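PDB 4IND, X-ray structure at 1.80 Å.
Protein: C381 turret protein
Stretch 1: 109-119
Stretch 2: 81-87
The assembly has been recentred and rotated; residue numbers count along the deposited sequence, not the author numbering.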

# COMPACT_ATOMS: atom_id res chain seq x y z
N SER A 109 -15.60 -23.89 27.47
CA SER A 109 -15.56 -24.98 28.44
C SER A 109 -14.11 -25.51 28.52
O SER A 109 -13.55 -25.97 27.54
CB SER A 109 -16.55 -26.07 28.05
OG SER A 109 -16.50 -27.13 28.98
N ILE A 110 -13.51 -25.42 29.70
CA ILE A 110 -12.11 -25.80 29.87
C ILE A 110 -12.00 -27.10 30.65
O ILE A 110 -12.36 -27.16 31.83
CB ILE A 110 -11.32 -24.66 30.60
CG1 ILE A 110 -11.50 -23.33 29.87
CG2 ILE A 110 -9.84 -25.01 30.73
CD1 ILE A 110 -10.80 -22.13 30.56
N GLY A 111 -11.50 -28.14 29.99
CA GLY A 111 -11.45 -29.47 30.58
C GLY A 111 -10.57 -29.54 31.83
O GLY A 111 -9.67 -28.71 32.03
N ALA A 112 -10.85 -30.53 32.67
CA ALA A 112 -10.07 -30.80 33.87
C ALA A 112 -8.59 -31.04 33.55
O ALA A 112 -8.27 -31.68 32.56
CB ALA A 112 -10.65 -31.99 34.61
N ASN A 113 -7.70 -30.52 34.40
CA ASN A 113 -6.27 -30.79 34.27
C ASN A 113 -5.70 -30.57 32.87
O ASN A 113 -4.97 -31.41 32.36
CB ASN A 113 -5.96 -32.22 34.69
CG ASN A 113 -6.48 -32.55 36.07
OD1 ASN A 113 -6.05 -31.96 37.05
ND2 ASN A 113 -7.42 -33.49 36.16
N SER A 114 -6.05 -29.45 32.25
CA SER A 114 -5.54 -29.20 30.91
C SER A 114 -5.24 -27.74 30.64
O SER A 114 -5.85 -26.85 31.23
CB SER A 114 -6.49 -29.77 29.85
OG SER A 114 -7.77 -29.21 29.99
N GLU A 115 -4.28 -27.54 29.75
CA GLU A 115 -3.92 -26.23 29.23
C GLU A 115 -5.03 -25.79 28.28
O GLU A 115 -5.70 -26.63 27.68
CB GLU A 115 -2.59 -26.35 28.47
CG GLU A 115 -2.01 -25.03 27.98
CD GLU A 115 -2.55 -24.59 26.63
OE1 GLU A 115 -3.17 -25.42 25.93
OE2 GLU A 115 -2.35 -23.41 26.27
N PHE A 116 -5.25 -24.48 28.15
CA PHE A 116 -6.30 -23.98 27.27
C PHE A 116 -5.98 -22.56 26.84
O PHE A 116 -5.41 -21.79 27.63
CB PHE A 116 -7.63 -23.99 28.02
CG PHE A 116 -8.84 -23.67 27.16
CD1 PHE A 116 -9.55 -24.69 26.55
CD2 PHE A 116 -9.29 -22.37 27.02
CE1 PHE A 116 -10.69 -24.42 25.79
CE2 PHE A 116 -10.42 -22.07 26.26
CZ PHE A 116 -11.12 -23.10 25.64
N GLU A 117 -6.35 -22.21 25.61
CA GLU A 117 -6.15 -20.85 25.09
C GLU A 117 -7.48 -20.14 25.08
O GLU A 117 -8.39 -20.50 24.33
CB GLU A 117 -5.62 -20.91 23.65
CG GLU A 117 -4.37 -21.74 23.48
CD GLU A 117 -3.15 -20.97 23.89
OE1 GLU A 117 -3.12 -19.77 23.57
OE2 GLU A 117 -2.25 -21.54 24.54
N ILE A 118 -7.62 -19.14 25.92
CA ILE A 118 -8.80 -18.28 25.89
C ILE A 118 -8.58 -17.21 24.83
O ILE A 118 -7.64 -16.43 24.95
CB ILE A 118 -9.01 -17.59 27.27
CG1 ILE A 118 -9.35 -18.64 28.34
CG2 ILE A 118 -10.11 -16.55 27.19
CD1 ILE A 118 -9.37 -18.08 29.76
N TYR A 119 -9.43 -17.16 23.81
CA TYR A 119 -9.34 -16.09 22.81
C TYR A 119 -10.39 -15.06 23.13
O TYR A 119 -11.51 -15.40 23.51
CB TYR A 119 -9.59 -16.63 21.39
CG TYR A 119 -8.60 -17.66 20.95
CD1 TYR A 119 -7.52 -17.34 20.13
CD2 TYR A 119 -8.74 -18.97 21.36
CE1 TYR A 119 -6.60 -18.31 19.73
CE2 TYR A 119 -7.84 -19.93 20.97
CZ TYR A 119 -6.77 -19.60 20.17
OH TYR A 119 -5.88 -20.60 19.81
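Stretch 2, residues 81-87: LIRIKVY

Two carboxylates gather around a single lysine where these strands meet: Lys 85 NZ lies 2.6 Å from Glu 117 OE2 and 3.2 Å from Glu 115 OE2, forming a salt bridge with each. The two acid oxygens, Glu 115 OE2 and Glu 117 OE2, are themselves only 2.5 Å apart, a spacing that suggests one acid group holds a proton. The cluster illustrates a general principle of antiparallel sheets: residues two apart in a strand share a face, so a long side chain on the neighbouring strand can reach both. Lys 85 does so with chi1 and chi2 both t, then turns through m at chi3 and chi4.

Stretch 2 is extended throughout, within a strand that continues beyond both ends. It runs antiparallel to strand 114-119, with 159° between their directions and a closest axial approach of 4.6 Å. Glu 115 faces Tyr 87, Glu 117 faces Lys 85, and Tyr 119 faces Arg 83 in non-hydrogen-bonded pairs, whose CA-CA separations are 4.2, 4.8 and 4.8 Å respectively. Between them lie two hydrogen-bonded pairs. Ile 84 N donates to Ile 118 O at 2.8 Å, and Ile 118 N returns a bond to Ile 84 O at 2.9 Å; likewise Val 86 N reaches Phe 116 O at 2.9 Å, while Phe 116 N meets Val 86 O at 2.8 Å.

Alternation sends the side chains of these bonded pairs to the face away from the charged cluster. There Ile 118 CD1 packs 3.8 Å from Val 86 CG1, and Val 86 CG2 approaches Phe 116 CB at 3.9 Å and Ile 110 CD1 at 4.0 Å. On the charged face, Tyr 119 CD1 rests 3.9 Å from Arg 83 CG, while Tyr 87 CD1 comes within 3.3 Å of Ser 114 C.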

# COMPACT_ATOMS: atom_id res chain seq x y z
N LEU A 81 -6.88 -8.74 19.40
CA LEU A 81 -7.10 -10.13 19.69
C LEU A 81 -6.37 -10.38 20.99
O LEU A 81 -5.17 -10.11 21.10
CB LEU A 81 -6.50 -11.02 18.60
CG LEU A 81 -6.53 -12.50 19.01
CD1 LEU A 81 -7.92 -13.06 18.76
CD2 LEU A 81 -5.45 -13.33 18.31
N ILE A 82 -7.10 -10.90 21.97
CA ILE A 82 -6.51 -11.23 23.26
C ILE A 82 -6.36 -12.75 23.34
O ILE A 82 -7.29 -13.50 23.00
CB ILE A 82 -7.40 -10.73 24.39
CG1 ILE A 82 -7.28 -9.21 24.48
CG2 ILE A 82 -7.04 -11.39 25.72
CD1 ILE A 82 -8.28 -8.57 25.40
N ARG A 83 -5.18 -13.20 23.75
CA ARG A 83 -4.97 -14.61 24.06
C ARG A 83 -4.55 -14.74 25.51
O ARG A 83 -3.60 -14.08 25.96
CB ARG A 83 -3.94 -15.23 23.11
CG ARG A 83 -4.47 -15.42 21.66
CD ARG A 83 -3.34 -15.73 20.71
NE ARG A 83 -2.43 -14.60 20.59
CZ ARG A 83 -1.17 -14.69 20.18
NH1 ARG A 83 -0.66 -15.87 19.86
NH2 ARG A 83 -0.43 -13.60 20.11
N ILE A 84 -5.26 -15.57 26.26
CA ILE A 84 -4.86 -15.87 27.63
C ILE A 84 -4.52 -17.34 27.74
O ILE A 84 -5.40 -18.18 27.56
CB ILE A 84 -5.98 -15.56 28.64
CG1 ILE A 84 -6.67 -14.24 28.30
CG2 ILE A 84 -5.40 -15.51 30.08
CD1 ILE A 84 -7.80 -13.84 29.29
N LYS A 85 -3.26 -17.67 28.02
CA LYS A 85 -2.89 -19.08 28.19
C LYS A 85 -3.20 -19.46 29.61
O LYS A 85 -2.67 -18.87 30.56
CB LYS A 85 -1.41 -19.34 27.90
CG LYS A 85 -1.08 -20.85 27.95
CD LYS A 85 0.42 -21.15 27.76
CE LYS A 85 0.88 -20.89 26.34
NZ LYS A 85 0.20 -21.78 25.37
N VAL A 86 -4.06 -20.45 29.79
CA VAL A 86 -4.41 -20.86 31.17
C VAL A 86 -4.25 -22.36 31.33
O VAL A 86 -4.12 -23.10 30.36
CB VAL A 86 -5.85 -20.45 31.56
CG1 VAL A 86 -6.06 -18.95 31.44
CG2 VAL A 86 -6.86 -21.21 30.70
N TYR A 87 -4.27 -22.81 32.58
CA TYR A 87 -4.23 -24.22 32.89
C TYR A 87 -5.22 -24.50 34.02
O TYR A 87 -5.19 -23.86 35.08
CB TYR A 87 -2.82 -24.70 33.28
CG TYR A 87 -2.80 -26.16 33.67
CD1 TYR A 87 -2.68 -27.14 32.71
CD2 TYR A 87 -2.91 -26.56 35.01
CE1 TYR A 87 -2.65 -28.48 33.05
CE2 TYR A 87 -2.89 -27.91 35.36
CZ TYR A 87 -2.77 -28.87 34.37
OH TYR A 87 -2.75 -30.22 34.68